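Local coordinates for peptidoglycan DD-endopeptidase ShyB (PDB 2GU1), which hydrolyses the peptide cross-links between peptidoglycan strands as a zinc-dependent DD-endopeptidase of the M23B family, probably making room for new glycan in the cell wall, at residues 203-208 / 246-251; 208-213 / 238-243; 263-268 / 277-282; 283-288 / 298-303. All blocks are in the same frame, centred on the assembly; numbering follows the deposited sequence.

Contact 1: 203-208 / 246-251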
loop_
_atom_site.group_PDB
_atom_site.type_symbol
_atom_site.label_atom_id
_atom_site.label_comp_id
_atom_site.label_asym_id
_atom_site.label_seq_id
_atom_site.Cartn_x
_atom_site.Cartn_y
_atom_site.Cartn_z
ATOM N N ARG A 203 -0.617 -3.962 18.222
ATOM C CA ARG A 203 -1.033 -5.194 17.565
ATOM C C ARG A 203 -2.490 -5.150 17.078
ATOM O O ARG A 203 -2.801 -5.633 15.988
ATOM C CB ARG A 203 -0.860 -6.369 18.527
ATOM C CG ARG A 203 -1.412 -7.682 17.994
ATOM C CD ARG A 203 -0.554 -8.205 16.877
ATOM N NE ARG A 203 0.720 -8.704 17.387
ATOM C CZ ARG A 203 1.726 -9.120 16.624
ATOM N NH1 ARG A 203 1.617 -9.099 15.294
ATOM N NH2 ARG A 203 2.846 -9.557 17.193
ATOM N N TYR A 204 -3.369 -4.554 17.884
ATOM C CA TYR A 204 -4.805 -4.483 17.591
ATOM C C TYR A 204 -5.372 -3.124 17.188
ATOM O O TYR A 204 -4.978 -2.097 17.731
ATOM C CB TYR A 204 -5.592 -4.977 18.814
ATOM C CG TYR A 204 -5.259 -6.397 19.216
ATOM C CD1 TYR A 204 -5.760 -7.480 18.501
ATOM C CD2 TYR A 204 -4.408 -6.654 20.290
ATOM C CE1 TYR A 204 -5.421 -8.792 18.841
ATOM C CE2 TYR A 204 -4.063 -7.952 20.639
ATOM C CZ TYR A 204 -4.571 -9.017 19.913
ATOM O OH TYR A 204 -4.222 -10.305 20.258
ATOM N N PRO A 205 -6.315 -3.114 16.223
ATOM C CA PRO A 205 -6.969 -1.896 15.732
ATOM C C PRO A 205 -8.264 -1.598 16.499
ATOM O O PRO A 205 -8.995 -0.669 16.150
ATOM C CB PRO A 205 -7.249 -2.221 14.270
ATOM C CG PRO A 205 -7.623 -3.683 14.349
ATOM C CD PRO A 205 -6.577 -4.249 15.312
ATOM N N VAL A 206 -8.554 -2.396 17.525
ATOM C CA VAL A 206 -9.766 -2.202 18.318
ATOM C C VAL A 206 -9.493 -2.445 19.809
ATOM O O VAL A 206 -8.451 -3.004 20.187
ATOM C CB VAL A 206 -10.910 -3.158 17.871
ATOM C CG1 VAL A 206 -11.351 -2.841 16.434
ATOM C CG2 VAL A 206 -10.449 -4.598 17.977
ATOM N N ASP A 207 -10.438 -2.027 20.648
ATOM C CA ASP A 207 -10.305 -2.196 22.086
ATOM C C ASP A 207 -10.441 -3.657 22.490
ATOM O O ASP A 207 -11.018 -4.471 21.755
ATOM C CB ASP A 207 -11.337 -1.330 22.813
ATOM C CG ASP A 207 -11.085 0.157 22.620
ATOM O OD1 ASP A 207 -9.934 0.609 22.835
ATOM O OD2 ASP A 207 -12.037 0.879 22.257
ATOM N N LYS A 208 -9.905 -3.987 23.663
ATOM C CA LYS A 208 -9.931 -5.357 24.169
ATOM C C LYS A 208 -11.275 -6.057 24.036
ATOM O O LYS A 208 -11.340 -7.251 23.718
ATOM C CB LYS A 208 -9.487 -5.385 25.638
ATOM C CG LYS A 208 -8.074 -4.863 25.869
ATOM C CD LYS A 208 -7.627 -5.075 27.311
ATOM C CE LYS A 208 -6.209 -4.572 27.530
ATOM N NZ LYS A 208 -5.735 -4.826 28.923
ATOM N N TYR A 246 -9.123 1.982 15.558
ATOM C CA TYR A 246 -7.950 2.829 15.727
ATOM C C TYR A 246 -6.797 2.423 14.826
ATOM O O TYR A 246 -6.651 1.248 14.493
ATOM C CB TYR A 246 -7.453 2.749 17.166
ATOM C CG TYR A 246 -8.532 2.935 18.201
ATOM C CD1 TYR A 246 -8.876 4.205 18.661
ATOM C CD2 TYR A 246 -9.210 1.834 18.724
ATOM C CE1 TYR A 246 -9.871 4.374 19.626
ATOM C CE2 TYR A 246 -10.206 1.992 19.688
ATOM C CZ TYR A 246 -10.528 3.260 20.134
ATOM O OH TYR A 246 -11.484 3.411 21.109
ATOM N N SER A 247 -5.967 3.398 14.461
ATOM C CA SER A 247 -4.795 3.121 13.637
ATOM C C SER A 247 -3.797 2.392 14.519
ATOM O O SER A 247 -3.619 2.743 15.688
ATOM C CB SER A 247 -4.155 4.415 13.126
ATOM O OG SER A 247 -2.924 4.142 12.457
ATOM N N THR A 248 -3.151 1.372 13.967
ATOM C CA THR A 248 -2.170 0.615 14.729
ATOM C C THR A 248 -0.799 1.289 14.689
ATOM O O THR A 248 0.175 0.771 15.238
ATOM C CB THR A 248 -2.057 -0.816 14.191
ATOM O OG1 THR A 248 -1.929 -0.780 12.761
ATOM C CG2 THR A 248 -3.304 -1.618 14.566
ATOM N N GLY A 249 -0.721 2.444 14.037
ATOM C CA GLY A 249 0.555 3.137 13.971
ATOM C C GLY A 249 0.492 4.566 13.467
ATOM O O GLY A 249 -0.516 4.998 12.901
ATOM N N ASP A 250 1.574 5.314 13.683
ATOM C CA ASP A 250 1.635 6.685 13.208
ATOM C C ASP A 250 1.634 6.591 11.690
ATOM O O ASP A 250 2.156 5.627 11.126
ATOM C CB ASP A 250 2.926 7.376 13.676
ATOM C CG ASP A 250 3.078 7.378 15.187
ATOM O OD1 ASP A 250 2.073 7.599 15.895
ATOM O OD2 ASP A 250 4.208 7.172 15.671
ATOM N N GLY A 251 1.052 7.578 11.022
ATOM C CA GLY A 251 1.031 7.531 9.576
ATOM C C GLY A 251 0.151 8.574 8.930
ATOM O O GLY A 251 -0.302 9.523 9.573
HETATM O O HOH W 1 -4.395 1.004 17.738
#

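Contact 2: 208-213 / 238-243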
loop_
_atom_site.group_PDB
_atom_site.type_symbol
_atom_site.label_atom_id
_atom_site.label_comp_id
_atom_site.label_asym_id
_atom_site.label_seq_id
_atom_site.Cartn_x
_atom_site.Cartn_y
_atom_site.Cartn_z
ATOM N N LYS A 208 -9.905 -3.987 23.663
ATOM C CA LYS A 208 -9.931 -5.357 24.169
ATOM C C LYS A 208 -11.275 -6.057 24.036
ATOM O O LYS A 208 -11.340 -7.251 23.718
ATOM C CB LYS A 208 -9.487 -5.385 25.638
ATOM C CG LYS A 208 -8.074 -4.863 25.869
ATOM C CD LYS A 208 -7.627 -5.075 27.311
ATOM C CE LYS A 208 -6.209 -4.572 27.530
ATOM N NZ LYS A 208 -5.735 -4.826 28.923
ATOM N N ALA A 209 -12.351 -5.324 24.268
ATOM C CA ALA A 209 -13.683 -5.917 24.191
ATOM C C ALA A 209 -14.022 -6.558 22.846
ATOM O O ALA A 209 -14.834 -7.482 22.784
ATOM C CB ALA A 209 -14.740 -4.858 24.543
ATOM N N TYR A 210 -13.390 -6.101 21.770
ATOM C CA TYR A 210 -13.713 -6.631 20.442
ATOM C C TYR A 210 -12.549 -7.291 19.700
ATOM O O TYR A 210 -12.558 -7.390 18.468
ATOM C CB TYR A 210 -14.286 -5.498 19.591
ATOM C CG TYR A 210 -15.359 -4.697 20.302
ATOM C CD1 TYR A 210 -16.522 -5.315 20.768
ATOM C CD2 TYR A 210 -15.218 -3.323 20.503
ATOM C CE1 TYR A 210 -17.516 -4.583 21.414
ATOM C CE2 TYR A 210 -16.210 -2.579 21.146
ATOM C CZ TYR A 210 -17.355 -3.215 21.596
ATOM O OH TYR A 210 -18.354 -2.488 22.205
ATOM N N ARG A 211 -11.559 -7.761 20.452
ATOM C CA ARG A 211 -10.393 -8.377 19.845
ATOM C C ARG A 211 -10.582 -9.843 19.448
ATOM O O ARG A 211 -9.662 -10.475 18.930
ATOM C CB ARG A 211 -9.179 -8.183 20.770
ATOM C CG ARG A 211 -8.829 -6.705 20.942
ATOM C CD ARG A 211 -7.573 -6.416 21.776
ATOM N NE ARG A 211 -7.321 -4.976 21.796
ATOM C CZ ARG A 211 -6.430 -4.357 22.564
ATOM N NH1 ARG A 211 -5.674 -5.047 23.407
ATOM N NH2 ARG A 211 -6.300 -3.035 22.493
ATOM N N GLN A 212 -11.779 -10.381 19.660
ATOM C CA GLN A 212 -12.037 -11.764 19.269
ATOM C C GLN A 212 -11.906 -11.871 17.748
ATOM O O GLN A 212 -12.566 -11.136 17.006
ATOM C CB GLN A 212 -13.448 -12.205 19.676
ATOM C CG GLN A 212 -13.825 -13.577 19.122
ATOM C CD GLN A 212 -15.255 -13.988 19.436
ATOM O OE1 GLN A 212 -15.721 -15.036 18.983
ATOM N NE2 GLN A 212 -15.956 -13.169 20.213
ATOM N N ILE A 213 -11.047 -12.775 17.290
ATOM C CA ILE A 213 -10.845 -12.978 15.859
ATOM C C ILE A 213 -11.814 -14.053 15.362
ATOM O O ILE A 213 -11.767 -15.199 15.808
ATOM C CB ILE A 213 -9.389 -13.411 15.567
ATOM C CG1 ILE A 213 -8.425 -12.304 16.003
ATOM C CG2 ILE A 213 -9.214 -13.707 14.089
ATOM C CD1 ILE A 213 -6.956 -12.686 15.898
ATOM N N ALA A 238 -14.432 -9.306 15.930
ATOM C CA ALA A 238 -15.851 -9.308 16.258
ATOM C C ALA A 238 -16.328 -7.977 16.820
ATOM O O ALA A 238 -16.568 -7.847 18.023
ATOM C CB ALA A 238 -16.149 -10.428 17.250
ATOM N N THR A 239 -16.471 -6.991 15.947
ATOM C CA THR A 239 -16.916 -5.665 16.361
ATOM C C THR A 239 -18.374 -5.391 16.049
ATOM O O THR A 239 -18.887 -5.795 15.007
ATOM C CB THR A 239 -16.124 -4.554 15.649
ATOM O OG1 THR A 239 -16.151 -4.793 14.235
ATOM C CG2 THR A 239 -14.700 -4.510 16.135
ATOM N N PRO A 240 -19.072 -4.709 16.966
ATOM C CA PRO A 240 -20.476 -4.384 16.724
ATOM C C PRO A 240 -20.400 -3.198 15.761
ATOM O O PRO A 240 -19.376 -2.522 15.713
ATOM C CB PRO A 240 -20.975 -3.926 18.094
ATOM C CG PRO A 240 -20.027 -4.577 19.063
ATOM C CD PRO A 240 -18.704 -4.434 18.364
ATOM N N ILE A 241 -21.450 -2.953 14.987
ATOM C CA ILE A 241 -21.440 -1.805 14.099
ATOM C C ILE A 241 -21.327 -0.607 15.042
ATOM O O ILE A 241 -22.036 -0.555 16.053
ATOM C CB ILE A 241 -22.766 -1.698 13.311
ATOM C CG1 ILE A 241 -22.935 -2.930 12.422
ATOM C CG2 ILE A 241 -22.785 -0.420 12.489
ATOM C CD1 ILE A 241 -24.259 -2.988 11.652
ATOM N N GLY A 242 -20.432 0.329 14.740
ATOM C CA GLY A 242 -20.279 1.504 15.587
ATOM C C GLY A 242 -19.103 1.452 16.550
ATOM O O GLY A 242 -18.773 2.458 17.186
ATOM N N ALA A 243 -18.466 0.293 16.673
ATOM C CA ALA A 243 -17.320 0.170 17.565
ATOM C C ALA A 243 -16.170 1.000 17.019
ATOM O O ALA A 243 -15.957 1.050 15.806
ATOM C CB ALA A 243 -16.891 -1.286 17.682
#

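Contact 3: 263-268 / 277-282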
loop_
_atom_site.group_PDB
_atom_site.type_symbol
_atom_site.label_atom_id
_atom_site.label_comp_id
_atom_site.label_asym_id
_atom_site.label_seq_id
_atom_site.Cartn_x
_atom_site.Cartn_y
_atom_site.Cartn_z
ATOM N N GLY A 263 -16.953 -2.217 0.960
ATOM C CA GLY A 263 -17.694 -1.199 1.693
ATOM C C GLY A 263 -16.812 0.015 1.894
ATOM O O GLY A 263 -15.913 0.266 1.085
ATOM N N ASN A 264 -17.066 0.783 2.951
ATOM C CA ASN A 264 -16.241 1.946 3.250
ATOM C C ASN A 264 -14.904 1.432 3.780
ATOM O O ASN A 264 -14.869 0.594 4.690
ATOM C CB ASN A 264 -16.896 2.822 4.322
ATOM C CG ASN A 264 -18.193 3.442 3.855
ATOM O OD1 ASN A 264 -18.226 4.142 2.847
ATOM N ND2 ASN A 264 -19.271 3.194 4.592
ATOM N N TYR A 265 -13.800 1.908 3.211
ATOM C CA TYR A 265 -12.512 1.448 3.699
ATOM C C TYR A 265 -11.471 2.539 3.703
ATOM O O TYR A 265 -11.612 3.580 3.043
ATOM C CB TYR A 265 -12.044 0.189 2.933
ATOM C CG TYR A 265 -11.395 0.400 1.582
ATOM C CD1 TYR A 265 -10.019 0.610 1.472
ATOM C CD2 TYR A 265 -12.145 0.318 0.411
ATOM C CE1 TYR A 265 -9.401 0.719 0.219
ATOM C CE2 TYR A 265 -11.539 0.425 -0.846
ATOM C CZ TYR A 265 -10.170 0.618 -0.937
ATOM O OH TYR A 265 -9.563 0.661 -2.182
ATOM N N LEU A 266 -10.425 2.303 4.476
ATOM C CA LEU A 266 -9.372 3.282 4.648
ATOM C C LEU A 266 -8.019 2.592 4.563
ATOM O O LEU A 266 -7.888 1.414 4.898
ATOM C CB LEU A 266 -9.551 3.910 6.035
ATOM C CG LEU A 266 -9.028 5.273 6.473
ATOM C CD1 LEU A 266 -9.683 6.381 5.656
ATOM C CD2 LEU A 266 -9.358 5.454 7.952
ATOM N N VAL A 267 -7.011 3.334 4.125
ATOM C CA VAL A 267 -5.660 2.804 4.042
ATOM C C VAL A 267 -4.725 3.860 4.605
ATOM O O VAL A 267 -4.807 5.035 4.242
ATOM C CB VAL A 267 -5.232 2.501 2.588
ATOM C CG1 VAL A 267 -3.776 2.021 2.577
ATOM C CG2 VAL A 267 -6.150 1.439 1.980
ATOM N N ILE A 268 -3.844 3.442 5.502
ATOM C CA ILE A 268 -2.902 4.356 6.111
ATOM C C ILE A 268 -1.496 3.904 5.760
ATOM O O ILE A 268 -1.206 2.709 5.756
ATOM C CB ILE A 268 -3.071 4.374 7.656
ATOM C CG1 ILE A 268 -4.428 4.992 8.018
ATOM C CG2 ILE A 268 -1.932 5.146 8.310
ATOM C CD1 ILE A 268 -4.705 5.035 9.507
ATOM N N ARG A 277 -4.950 -1.535 6.251
ATOM C CA ARG A 277 -6.254 -1.305 5.632
ATOM C C ARG A 277 -7.361 -1.650 6.616
ATOM O O ARG A 277 -7.223 -2.596 7.406
ATOM C CB ARG A 277 -6.442 -2.193 4.403
ATOM C CG ARG A 277 -5.479 -1.945 3.281
ATOM C CD ARG A 277 -5.778 -2.950 2.189
ATOM N NE ARG A 277 -5.098 -2.636 0.946
ATOM C CZ ARG A 277 -4.953 -3.501 -0.046
ATOM N NH1 ARG A 277 -5.438 -4.730 0.077
ATOM N NH2 ARG A 277 -4.336 -3.135 -1.164
ATOM N N TYR A 278 -8.463 -0.906 6.538
ATOM C CA TYR A 278 -9.609 -1.104 7.429
ATOM C C TYR A 278 -10.865 -1.128 6.538
ATOM O O TYR A 278 -11.223 -0.117 5.939
ATOM C CB TYR A 278 -9.678 0.062 8.433
ATOM C CG TYR A 278 -8.362 0.358 9.142
ATOM C CD1 TYR A 278 -8.124 -0.092 10.444
ATOM C CD2 TYR A 278 -7.338 1.045 8.491
ATOM C CE1 TYR A 278 -6.897 0.129 11.069
ATOM C CE2 TYR A 278 -6.106 1.269 9.108
ATOM C CZ TYR A 278 -5.889 0.806 10.392
ATOM O OH TYR A 278 -4.648 0.977 10.970
ATOM N N LEU A 279 -11.535 -2.277 6.461
ATOM C CA LEU A 279 -12.712 -2.423 5.606
ATOM C C LEU A 279 -14.064 -2.590 6.291
ATOM O O LEU A 279 -14.148 -2.874 7.490
ATOM C CB LEU A 279 -12.520 -3.602 4.655
ATOM C CG LEU A 279 -11.521 -3.503 3.506
ATOM C CD1 LEU A 279 -10.136 -3.166 4.022
ATOM C CD2 LEU A 279 -11.518 -4.847 2.753
ATOM N N HIS A 280 -15.112 -2.412 5.488
ATOM C CA HIS A 280 -16.501 -2.545 5.917
ATOM C C HIS A 280 -16.923 -1.543 6.986
ATOM O O HIS A 280 -17.911 -1.750 7.690
ATOM C CB HIS A 280 -16.744 -3.970 6.416
ATOM C CG HIS A 280 -16.317 -5.025 5.443
ATOM N ND1 HIS A 280 -16.858 -5.137 4.180
ATOM C CD2 HIS A 280 -15.392 -6.010 5.542
ATOM C CE1 HIS A 280 -16.287 -6.144 3.543
ATOM N NE2 HIS A 280 -15.394 -6.692 4.348
ATOM N N LEU A 281 -16.188 -0.448 7.090
ATOM C CA LEU A 281 -16.483 0.570 8.083
ATOM C C LEU A 281 -17.877 1.184 7.944
ATOM O O LEU A 281 -18.383 1.380 6.836
ATOM C CB LEU A 281 -15.425 1.673 8.001
ATOM C CG LEU A 281 -13.964 1.234 8.176
ATOM C CD1 LEU A 281 -13.042 2.392 7.859
ATOM C CD2 LEU A 281 -13.736 0.744 9.617
ATOM N N ASP A 282 -18.504 1.482 9.076
ATOM C CA ASP A 282 -19.820 2.102 9.049
ATOM C C ASP A 282 -19.618 3.594 8.782
ATOM O O ASP A 282 -20.414 4.229 8.093
ATOM C CB ASP A 282 -20.539 1.942 10.392
ATOM C CG ASP A 282 -21.929 2.550 10.371
ATOM O OD1 ASP A 282 -22.776 2.050 9.611
ATOM O OD2 ASP A 282 -22.177 3.539 11.093
#

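Contact 4: 283-288 / 298-303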
loop_
_atom_site.group_PDB
_atom_site.type_symbol
_atom_site.label_atom_id
_atom_site.label_comp_id
_atom_site.label_asym_id
_atom_site.label_seq_id
_atom_site.Cartn_x
_atom_site.Cartn_y
_atom_site.Cartn_z
ATOM N N LYS A 283 -18.526 4.132 9.315
ATOM C CA LYS A 283 -18.204 5.551 9.172
ATOM C C LYS A 283 -16.696 5.793 9.243
ATOM O O LYS A 283 -16.003 5.162 10.045
ATOM C CB LYS A 283 -18.886 6.339 10.295
ATOM C CG LYS A 283 -18.694 7.847 10.236
ATOM C CD LYS A 283 -19.441 8.447 9.050
ATOM C CE LYS A 283 -19.391 9.973 9.064
ATOM N NZ LYS A 283 -20.173 10.558 7.937
ATOM N N ILE A 284 -16.196 6.713 8.416
ATOM C CA ILE A 284 -14.771 7.058 8.403
ATOM C C ILE A 284 -14.639 8.456 9.013
ATOM O O ILE A 284 -15.307 9.390 8.575
ATOM C CB ILE A 284 -14.201 7.038 6.949
ATOM C CG1 ILE A 284 -14.065 5.585 6.478
ATOM C CG2 ILE A 284 -12.837 7.748 6.892
ATOM C CD1 ILE A 284 -13.618 5.419 5.036
ATOM N N LEU A 285 -13.783 8.591 10.020
ATOM C CA LEU A 285 -13.603 9.862 10.721
ATOM C C LEU A 285 -12.376 10.687 10.339
ATOM O O LEU A 285 -12.068 11.686 10.997
ATOM C CB LEU A 285 -13.582 9.611 12.231
ATOM C CG LEU A 285 -14.846 9.012 12.851
ATOM C CD1 LEU A 285 -14.568 8.660 14.304
ATOM C CD2 LEU A 285 -16.007 10.004 12.746
ATOM N N VAL A 286 -11.674 10.278 9.288
ATOM C CA VAL A 286 -10.487 11.001 8.850
ATOM C C VAL A 286 -10.565 11.230 7.346
ATOM O O VAL A 286 -11.432 10.674 6.674
ATOM C CB VAL A 286 -9.191 10.213 9.177
ATOM C CG1 VAL A 286 -8.939 10.221 10.676
ATOM C CG2 VAL A 286 -9.317 8.785 8.682
ATOM N N LYS A 287 -9.663 12.046 6.819
ATOM C CA LYS A 287 -9.657 12.329 5.389
ATOM C C LYS A 287 -8.271 12.135 4.789
ATOM O O LYS A 287 -7.277 12.067 5.513
ATOM C CB LYS A 287 -10.124 13.767 5.135
ATOM C CG LYS A 287 -10.205 14.123 3.661
ATOM C CD LYS A 287 -10.602 15.570 3.440
ATOM C CE LYS A 287 -10.644 15.895 1.953
ATOM N NZ LYS A 287 -9.325 15.636 1.299
ATOM N N LYS A 288 -8.210 12.043 3.462
ATOM C CA LYS A 288 -6.938 11.881 2.770
ATOM C C LYS A 288 -5.959 12.958 3.214
ATOM O O LYS A 288 -6.358 14.089 3.495
ATOM C CB LYS A 288 -7.118 11.999 1.258
ATOM C CG LYS A 288 -7.590 10.739 0.556
ATOM C CD LYS A 288 -7.366 10.860 -0.947
ATOM C CE LYS A 288 -5.892 11.089 -1.261
ATOM N NZ LYS A 288 -5.638 11.321 -2.715
ATOM N N ILE A 298 -9.952 6.411 14.042
ATOM C CA ILE A 298 -10.027 6.809 12.644
ATOM C C ILE A 298 -11.355 6.454 11.988
ATOM O O ILE A 298 -11.690 6.975 10.920
ATOM C CB ILE A 298 -8.870 6.172 11.839
ATOM C CG1 ILE A 298 -8.945 4.647 11.927
ATOM C CG2 ILE A 298 -7.539 6.667 12.380
ATOM C CD1 ILE A 298 -7.801 3.926 11.199
ATOM N N ALA A 299 -12.117 5.572 12.623
ATOM C CA ALA A 299 -13.402 5.181 12.068
ATOM C C ALA A 299 -14.236 4.382 13.051
ATOM O O ALA A 299 -13.813 4.115 14.177
ATOM C CB ALA A 299 -13.192 4.364 10.798
ATOM N N LEU A 300 -15.426 4.001 12.603
ATOM C CA LEU A 300 -16.329 3.202 13.406
ATOM C C LEU A 300 -16.591 1.956 12.573
ATOM O O LEU A 300 -16.938 2.051 11.385
ATOM C CB LEU A 300 -17.633 3.965 13.670
ATOM C CG LEU A 300 -17.474 5.308 14.403
ATOM C CD1 LEU A 300 -18.849 5.939 14.629
ATOM C CD2 LEU A 300 -16.771 5.088 15.739
ATOM N N ALA A 301 -16.391 0.793 13.180
ATOM C CA ALA A 301 -16.611 -0.472 12.487
ATOM C C ALA A 301 -18.022 -0.543 11.940
ATOM O O ALA A 301 -18.933 0.127 12.439
ATOM C CB ALA A 301 -16.338 -1.645 13.431
ATOM N N GLY A 302 -18.221 -1.352 10.906
ATOM C CA GLY A 302 -19.542 -1.434 10.326
ATOM C C GLY A 302 -19.814 -2.761 9.660
ATOM O O GLY A 302 -19.225 -3.779 10.017
ATOM N N ALA A 303 -20.713 -2.723 8.687
ATOM C CA ALA A 303 -21.103 -3.891 7.923
ATOM C C ALA A 303 -21.382 -3.450 6.490
ATOM O O ALA A 303 -22.283 -3.980 5.850
ATOM C CB ALA A 303 -22.347 -4.501 8.525
#

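Contact 1: 203-208 / 246-251
Pro205 and Tyr246 bring the two segments closest, their CA atoms 4.8 Å apart, and a single direct backbone bond joins them: Tyr246 N gives its hydrogen to Pro205 O at 2.7 Å, almost straight at 174°. A water adds a second link, donating to Tyr204 O and to Ser247 O. The side chain of Tyr246 then runs past the carbonyl of Pro205 to reach Asp207. Its CG stands anti to the carbonyl carbon (chi1 -49°), beside the backbone N, and CD2 lies 4.1 Å from Val206 CA, which is at the ring's edge. At the far end the hydroxyl OH donates to Asp207 OD2 at 2.8 Å. That oxygen sits at the ring edge, in the ring plane, and is met on its syn side, while carboxylate and ring are turned 59° against each other. Thr248, whose CB points toward 203-208, sets its methyl CG2 against Tyr204 O, at 3.6 Å, and Pro205 CB, at 4.0 Å. Pro205 also packs on Leu312 and Phe314 of strand 312-318, and its side chain is about 9 Å from that of the zinc ligand His313. The loop leading to strand 213-215 is thus fastened to the M23 peptidase fold at both ends of one tyrosine, by its backbone N-H and its phenol; the bond to the carboxylate probably polarises the O-H, helps offset the charge of Asp207 and limits rotation of the Tyr246 side chain.

Contact 2: 208-213 / 238-243
Tyr210 has CG anti to the carbonyl carbon (chi1 -48°), which directs CG toward 238-243, whereas Gln212 has CG anti to the backbone N (chi1 172°) and runs out extended past Ala238. The tyrosine carries most of the contact. Pro240 lays its CD over one face of the ring in a CH-pi contact, 3.5 Å from the centroid and displaced toward the CD1 and CE1 rim; CG follows, 3.4 Å from Tyr210 CE1. The two side chains cross at about a right angle. Ala209 CB covers the opposite face, over its centre, so the ring is held between an alanine of its own segment and the proline. Farther round, Ala243 CB comes within 3.8 Å of Tyr210 CE2, and at the root of the side chain Tyr210 CB meets Thr239 CG2 at 3.6 Å. Pro240 and Ala243 are the two ends of a type II beta turn, closed by Ala243 N bonding to Pro240 O, with Gly242 at its third position taking a positive phi. The loop that holds this turn joins strand 235-237, which includes the zinc ligand Asp236, to strand 244-246 of the M23 peptidase fold. Beyond the aromatic packing, Ala238 N donates to Gln212 O at 2.8 Å, just where 208-213 runs into strand 213-215. Ala238 CB lies beside the extended glutamine, 4.0 Å from both Gln212 CB and Gln212 NE2.

Contact 3: 263-268 / 277-282
Leu281 O is gripped twice, by Asn264 ND2 at 3.0 Å and by the hydroxyl OG1 of Thr304; it lies in the plane of the Asn264 side-chain amide. Asn264 holds the same leucine through its backbone as well, Asn264 O taking the hydrogen of Leu281 N, here where the strands turn a corner. Farther along, Leu266 O accepts the backbone hydrogen of Tyr278 N at 2.9 Å and is also approached by Arg277 CA in a 3.3 Å C-H...O contact. The return bond, Leu266 N to Tyr278 O, completes the antiparallel hydrogen-bonded pair. On the face of Leu266 and Tyr278, Ile268 CD1 reaches Tyr278 CE2 at 4.0 Å and Leu281 CD1 touches Leu266 CB. Val267 and Arg277 share the other face, lying side by side and pointing the same way, with CG2 of the valine 3.7 Å from CG of the arginine, whose guanidinium continues to a salt bridge with Glu315. Leu279 CG packs on Tyr265 CB at 3.8 Å. Leu279 also rests against the zinc ligand His313, and the side chain of His280, bonded through ND1 to Thr304 O, is about 6 Å from the zinc ion. This is a beta hairpin of the M23 metallopeptidase core, its bent end lining the neighbourhood of the zinc site.

Contact 4: 283-288 / 298-303
A small three-stranded antiparallel sheet of the peptidase domain has strand 297-300 in its middle, and this contact is its pairing with the edge strand 283-284. Lys283 and Leu300 form the hydrogen-bonded pair: Leu300 N donates to Lys283 O at 2.9 Å, while the return bond from Lys283 N to Leu300 O is weak at 3.3 Å. Ile284 and Ala299 follow as the non-hydrogen-bonded pair, with Ala299 CB 3.9 Å from Ile284 CA. One residue on, Leu285 N donates to Ile298 O at 2.8 Å, the donor standing above the carbonyl plane, 37° out of it. Leu285 CB, at 3.5 Å, and Val286 CG2, at 3.7 Å, also pack against Ile298 O. Val286 has CG1 anti to the carbonyl carbon (chi1 -71°), where it lies against Ile298 CA and CG2, while Val286 CG2 touches Ile298 CB at 4.1 Å. Leu285 CD1 makes a looser contact with Leu300 CD2 at 4.4 Å. Ile284, Val286 and Ile298 all pack on Leu266 of strand 265-269, joining this sheet to the larger one. On its other side strand 297-300 pairs with 244-246, where Ile298 and Ala299 both face Val245, the arrangement of a classic beta bulge.

Following the chain, contact 1 opens at 203-208 and closes at 246-251, and contact 2 (208-213 with 238-243) lies wholly within that span, sharing Lys208; the two bind the loop before strand 213-215 to the turns around strand 244-246. Contact 3 then closes a short hairpin, and contact 4, beginning immediately after it, closes a separate loop; neither crosses another. Contacts 3 and 4 are the closest pair, their centres about 7 Å apart, and where they meet the large sheet packs on the three-stranded one. Ala301 bonds with Gly242 and Ala243 between contacts 4 and 2, while Tyr278 of contact 3 packs on Ser247 of contact 1.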